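Local coordinates for protein botulinum neurotoxin type C1 (Clostridium botulinum, PDB 3R4S) that belongs to the clostridial neurotoxins and, through its receptor-binding region, binds sialic acid, consistent with the toxin's ganglioside-dependent entry into cells, at residues I293-I307 / D349-M361. Sequence-based numbering, arbitrary orientation.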
loop_
_atom_site.group_PDB
_atom_site.type_symbol
_atom_site.label_atom_id
_atom_site.label_comp_id
_atom_site.label_asym_id
_atom_site.label_seq_id
_atom_site.Cartn_x
_atom_site.Cartn_y
_atom_site.Cartn_z
ATOM N N ILE A 293 3.612 -23.430 6.440
ATOM C CA ILE A 293 4.001 -24.826 6.293
ATOM C C ILE A 293 5.435 -24.870 5.784
ATOM O O ILE A 293 6.275 -25.578 6.332
ATOM C CB ILE A 293 3.085 -25.565 5.308
ATOM C CG1 ILE A 293 1.702 -25.792 5.933
ATOM C CG2 ILE A 293 3.706 -26.895 4.894
ATOM C CD1 ILE A 293 0.691 -26.347 4.950
ATOM N N ARG A 294 5.713 -24.089 4.740
ATOM C CA ARG A 294 7.067 -23.976 4.193
ATOM C C ARG A 294 7.393 -22.527 3.826
ATOM O O ARG A 294 6.635 -21.866 3.104
ATOM C CB ARG A 294 7.233 -24.871 2.962
ATOM C CG ARG A 294 8.674 -24.975 2.473
ATOM C CD ARG A 294 8.742 -25.526 1.058
ATOM N NE ARG A 294 8.364 -24.511 0.078
ATOM C CZ ARG A 294 8.115 -24.761 -1.207
ATOM N NH1 ARG A 294 8.187 -26.004 -1.673
ATOM N NH2 ARG A 294 7.784 -23.766 -2.025
ATOM N N GLY A 295 8.520 -22.035 4.326
ATOM C CA GLY A 295 8.978 -20.694 4.013
ATOM C C GLY A 295 10.272 -20.378 4.740
ATOM O O GLY A 295 10.920 -21.270 5.290
ATOM N N ASN A 296 10.642 -19.103 4.743
ATOM C CA ASN A 296 11.863 -18.641 5.388
ATOM C C ASN A 296 11.658 -18.580 6.894
ATOM O O ASN A 296 10.949 -17.714 7.401
ATOM C CB ASN A 296 12.257 -17.266 4.831
ATOM C CG ASN A 296 13.638 -16.822 5.275
ATOM O OD1 ASN A 296 14.111 -17.182 6.359
ATOM N ND2 ASN A 296 14.296 -16.027 4.435
ATOM N N THR A 297 12.286 -19.501 7.613
ATOM C CA THR A 297 12.069 -19.602 9.049
ATOM C C THR A 297 12.817 -18.527 9.861
ATOM O O THR A 297 12.700 -18.479 11.083
ATOM C CB THR A 297 12.434 -21.008 9.568
ATOM O OG1 THR A 297 13.832 -21.255 9.362
ATOM C CG2 THR A 297 11.620 -22.079 8.826
ATOM N N ASN A 298 13.557 -17.653 9.188
ATOM C CA ASN A 298 14.282 -16.584 9.883
ATOM C C ASN A 298 13.384 -15.477 10.408
ATOM O O ASN A 298 13.812 -14.668 11.230
ATOM C CB ASN A 298 15.362 -15.987 8.985
ATOM C CG ASN A 298 16.440 -16.994 8.643
ATOM O OD1 ASN A 298 16.690 -17.926 9.411
ATOM N ND2 ASN A 298 17.076 -16.821 7.490
ATOM N N ASP A 299 12.142 -15.435 9.928
ATOM C CA ASP A 299 11.188 -14.430 10.385
ATOM C C ASP A 299 9.770 -14.919 10.126
ATOM O O ASP A 299 9.569 -16.058 9.721
ATOM C CB ASP A 299 11.448 -13.069 9.725
ATOM C CG ASP A 299 11.229 -13.091 8.218
ATOM O OD1 ASP A 299 10.467 -13.962 7.737
ATOM O OD2 ASP A 299 11.807 -12.229 7.513
ATOM N N THR A 300 8.788 -14.070 10.379
ATOM C CA THR A 300 7.392 -14.469 10.228
ATOM C C THR A 300 6.733 -13.733 9.064
ATOM O O THR A 300 5.516 -13.579 9.034
ATOM C CB THR A 300 6.598 -14.215 11.518
ATOM O OG1 THR A 300 6.728 -12.838 11.883
ATOM C CG2 THR A 300 7.132 -15.094 12.654
ATOM N N ARG A 301 7.557 -13.275 8.119
ATOM C CA ARG A 301 7.063 -12.613 6.914
ATOM C C ARG A 301 6.581 -13.647 5.889
ATOM O O ARG A 301 7.212 -14.691 5.707
ATOM C CB ARG A 301 8.164 -11.749 6.289
ATOM C CG ARG A 301 8.590 -10.545 7.122
ATOM C CD ARG A 301 9.683 -9.745 6.400
ATOM N NE ARG A 301 10.033 -8.531 7.130
ATOM C CZ ARG A 301 10.942 -8.475 8.106
ATOM N NH1 ARG A 301 11.611 -9.563 8.464
ATOM N NH2 ARG A 301 11.189 -7.326 8.722
ATOM N N VAL A 302 5.467 -13.351 5.223
ATOM C CA VAL A 302 4.958 -14.213 4.156
ATOM C C VAL A 302 5.592 -13.883 2.786
ATOM O O VAL A 302 5.575 -12.737 2.341
ATOM C CB VAL A 302 3.416 -14.119 4.069
ATOM C CG1 VAL A 302 2.872 -15.084 3.005
ATOM C CG2 VAL A 302 2.788 -14.407 5.448
ATOM N N ARG A 303 6.143 -14.888 2.114
ATOM C CA ARG A 303 6.781 -14.675 0.817
ATOM C C ARG A 303 6.118 -15.497 -0.288
ATOM O O ARG A 303 5.525 -16.548 -0.023
ATOM C CB ARG A 303 8.267 -15.030 0.889
ATOM C CG ARG A 303 9.075 -14.145 1.825
ATOM C CD ARG A 303 10.507 -14.680 2.022
ATOM N NE ARG A 303 11.300 -13.730 2.794
ATOM C CZ ARG A 303 11.239 -13.603 4.117
ATOM N NH1 ARG A 303 10.429 -14.375 4.832
ATOM N NH2 ARG A 303 11.995 -12.705 4.726
ATOM N N GLY A 304 6.236 -15.016 -1.522
ATOM C CA GLY A 304 5.702 -15.720 -2.675
ATOM C C GLY A 304 6.325 -17.096 -2.790
ATOM O O GLY A 304 7.531 -17.246 -2.637
ATOM N N GLY A 305 5.502 -18.106 -3.040
ATOM C CA GLY A 305 5.996 -19.469 -3.099
ATOM C C GLY A 305 5.861 -20.216 -1.782
ATOM O O GLY A 305 6.010 -21.436 -1.746
ATOM N N ASP A 306 5.595 -19.491 -0.696
ATOM C CA ASP A 306 5.390 -20.126 0.608
ATOM C C ASP A 306 4.170 -21.045 0.559
ATOM O O ASP A 306 3.195 -20.746 -0.129
ATOM C CB ASP A 306 5.219 -19.077 1.717
ATOM C CG ASP A 306 6.545 -18.483 2.173
ATOM O OD1 ASP A 306 7.584 -18.833 1.569
ATOM O OD2 ASP A 306 6.553 -17.665 3.128
ATOM N N ILE A 307 4.255 -22.178 1.258
ATOM C CA ILE A 307 3.142 -23.113 1.404
ATOM C C ILE A 307 2.542 -22.842 2.774
ATOM O O ILE A 307 3.271 -22.687 3.755
ATOM C CB ILE A 307 3.615 -24.579 1.377
ATOM C CG1 ILE A 307 4.518 -24.843 0.170
ATOM C CG2 ILE A 307 2.412 -25.545 1.411
ATOM C CD1 ILE A 307 3.880 -24.530 -1.143
ATOM N N ASP A 349 -2.738 -33.446 12.408
ATOM C CA ASP A 349 -1.906 -33.400 11.212
ATOM C C ASP A 349 -2.495 -32.478 10.148
ATOM O O ASP A 349 -3.714 -32.345 10.046
ATOM C CB ASP A 349 -1.744 -34.805 10.638
ATOM C CG ASP A 349 -0.992 -35.732 11.573
ATOM O OD1 ASP A 349 0.053 -35.310 12.116
ATOM O OD2 ASP A 349 -1.443 -36.883 11.757
ATOM N N ILE A 350 -1.624 -31.848 9.363
ATOM C CA ILE A 350 -2.049 -31.018 8.237
ATOM C C ILE A 350 -2.664 -31.883 7.144
ATOM O O ILE A 350 -1.973 -32.702 6.537
ATOM C CB ILE A 350 -0.852 -30.259 7.602
ATOM C CG1 ILE A 350 -0.018 -29.545 8.669
ATOM C CG2 ILE A 350 -1.331 -29.296 6.524
ATOM C CD1 ILE A 350 -0.771 -28.504 9.430
ATOM N N ASN A 351 -3.957 -31.720 6.889
ATOM C CA ASN A 351 -4.582 -32.422 5.772
ATOM C C ASN A 351 -4.410 -31.682 4.443
ATOM O O ASN A 351 -4.415 -30.458 4.401
ATOM C CB ASN A 351 -6.064 -32.664 6.049
ATOM C CG ASN A 351 -6.290 -33.765 7.074
ATOM O OD1 ASN A 351 -6.599 -33.497 8.239
ATOM N ND2 ASN A 351 -6.115 -35.013 6.647
ATOM N N ASP A 352 -4.287 -32.440 3.361
ATOM C CA ASP A 352 -4.046 -31.881 2.042
ATOM C C ASP A 352 -5.044 -30.790 1.657
ATOM O O ASP A 352 -4.670 -29.802 1.024
ATOM C CB ASP A 352 -4.056 -32.973 0.967
ATOM C CG ASP A 352 -3.880 -32.397 -0.443
ATOM O OD1 ASP A 352 -2.716 -32.185 -0.848
ATOM O OD2 ASP A 352 -4.899 -32.140 -1.134
ATOM N N ASN A 353 -6.309 -30.969 2.026
ATOM C CA ASN A 353 -7.344 -30.047 1.564
ATOM C C ASN A 353 -7.337 -28.677 2.237
ATOM O O ASN A 353 -8.153 -27.817 1.898
ATOM C CB ASN A 353 -8.747 -30.681 1.573
ATOM C CG ASN A 353 -9.229 -31.058 2.970
ATOM O OD1 ASN A 353 -8.683 -30.606 3.976
ATOM N ND2 ASN A 353 -10.268 -31.897 3.029
ATOM N N ILE A 354 -6.412 -28.446 3.161
ATOM C CA ILE A 354 -6.272 -27.092 3.715
ATOM C C ILE A 354 -5.047 -26.356 3.178
ATOM O O ILE A 354 -4.824 -25.186 3.513
ATOM C CB ILE A 354 -6.176 -27.076 5.249
ATOM C CG1 ILE A 354 -4.787 -27.545 5.693
ATOM C CG2 ILE A 354 -7.329 -27.881 5.884
ATOM C CD1 ILE A 354 -4.529 -27.339 7.165
ATOM N N ILE A 355 -4.267 -27.025 2.334
ATOM C CA ILE A 355 -2.969 -26.490 1.915
ATOM C C ILE A 355 -3.038 -25.555 0.699
ATOM O O ILE A 355 -3.623 -25.899 -0.332
ATOM C CB ILE A 355 -1.946 -27.627 1.665
ATOM C CG1 ILE A 355 -1.815 -28.507 2.914
ATOM C CG2 ILE A 355 -0.582 -27.059 1.267
ATOM C CD1 ILE A 355 -0.863 -29.676 2.731
ATOM N N PHE A 356 -2.452 -24.367 0.844
ATOM C CA PHE A 356 -2.400 -23.383 -0.241
ATOM C C PHE A 356 -0.981 -22.847 -0.470
ATOM O O PHE A 356 -0.092 -22.996 0.391
ATOM C CB PHE A 356 -3.363 -22.223 0.033
ATOM C CG PHE A 356 -4.810 -22.638 0.059
ATOM C CD1 PHE A 356 -5.552 -22.671 -1.112
ATOM C CD2 PHE A 356 -5.417 -23.026 1.251
ATOM C CE1 PHE A 356 -6.883 -23.065 -1.104
ATOM C CE2 PHE A 356 -6.743 -23.421 1.270
ATOM C CZ PHE A 356 -7.482 -23.444 0.093
ATOM N N GLN A 357 -0.770 -22.246 -1.643
ATOM C CA GLN A 357 0.489 -21.550 -1.941
ATOM C C GLN A 357 0.172 -20.117 -2.342
ATOM O O GLN A 357 -0.743 -19.882 -3.133
ATOM C CB GLN A 357 1.250 -22.242 -3.072
ATOM C CG GLN A 357 2.603 -21.575 -3.399
ATOM C CD GLN A 357 3.416 -22.335 -4.449
ATOM O OE1 GLN A 357 2.998 -22.460 -5.598
ATOM N NE2 GLN A 357 4.598 -22.816 -4.061
ATOM N N ILE A 358 0.921 -19.163 -1.791
ATOM C CA ILE A 358 0.651 -17.743 -2.020
ATOM C C ILE A 358 1.647 -17.089 -2.986
ATOM O O ILE A 358 2.795 -17.510 -3.078
ATOM C CB ILE A 358 0.579 -16.947 -0.694
ATOM C CG1 ILE A 358 -0.143 -15.619 -0.916
ATOM C CG2 ILE A 358 1.990 -16.750 -0.094
ATOM C CD1 ILE A 358 -0.686 -14.996 0.367
ATOM N N GLN A 359 1.176 -16.082 -3.723
ATOM C CA GLN A 359 2.029 -15.257 -4.575
ATOM C C GLN A 359 1.557 -13.816 -4.436
ATOM O O GLN A 359 0.352 -13.570 -4.334
ATOM C CB GLN A 359 1.927 -15.682 -6.050
ATOM C CG GLN A 359 2.364 -17.131 -6.332
ATOM C CD GLN A 359 3.867 -17.316 -6.199
ATOM O OE1 GLN A 359 4.593 -16.349 -6.023
ATOM N NE2 GLN A 359 4.338 -18.559 -6.285
ATOM N N PRO A 360 2.499 -12.858 -4.430
ATOM C CA PRO A 360 2.129 -11.444 -4.335
ATOM C C PRO A 360 1.426 -11.014 -5.609
ATOM O O PRO A 360 1.713 -11.569 -6.662
ATOM C CB PRO A 360 3.488 -10.726 -4.225
ATOM C CG PRO A 360 4.446 -11.642 -4.920
ATOM C CD PRO A 360 3.955 -13.042 -4.597
ATOM N N MET A 361 0.505 -10.062 -5.505
ATOM C CA MET A 361 -0.196 -9.534 -6.671
ATOM C C MET A 361 -0.491 -8.078 -6.397
ATOM O O MET A 361 -1.536 -7.723 -5.850
ATOM C CB MET A 361 -1.483 -10.308 -6.947
ATOM C CG MET A 361 -2.332 -9.750 -8.106
ATOM S SD MET A 361 -1.419 -9.480 -9.645
ATOM C CE MET A 361 -0.832 -11.114 -10.029
HETATM O O HOH W 1 7.196 -24.591 -4.789
#
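Ile307 and Gln357 form an antiparallel, non-hydrogen-bonded pair in the beta-trefoil receptor-binding domain, where the start of strand 307-314, with the loop that precedes it, meets strand 356-362. The pair illustrates how a turn can continue a strand pairing past its last bridge. The type II turn from Arg303 to Asp306 presents its backbone to the strand: Gly305 N donates to Ile358 O at 2.8 Å, and Ile358 N donates to Asp306 O at 3.2 Å.

Side chains add further polar bonds. The Gln357 chain is extended through CD, with CG anti to the backbone N (chi1 -178°), and the turned amide brings NE2 to 3.0 Å from Gly305 O, above the carbonyl plane. Arg294 NH2 makes a weak bond to the same oxygen, and a water accepts from both Arg294 NH2 and Gln357 NE2, linking the two donors. Ile307 CG1 lies over one face of the guanidinium.

Apolar contacts form the third group. On the opposite face of the strand from Gln357, Val302 CG1 meets Ile358 CG2 at 3.6 Å, the two side chains crossing nearly at right angles. Farther along, Ile293 CD1 touches both Ile355 CG1 and Ile350 CG2; Ile350 also contacts the bound N-acetyl-alpha-neuraminic acid, so this packing borders a sialic acid pocket. The tightest carbon pair is Ile307 CG2 against Ile355 CG2, 3.4 Å apart.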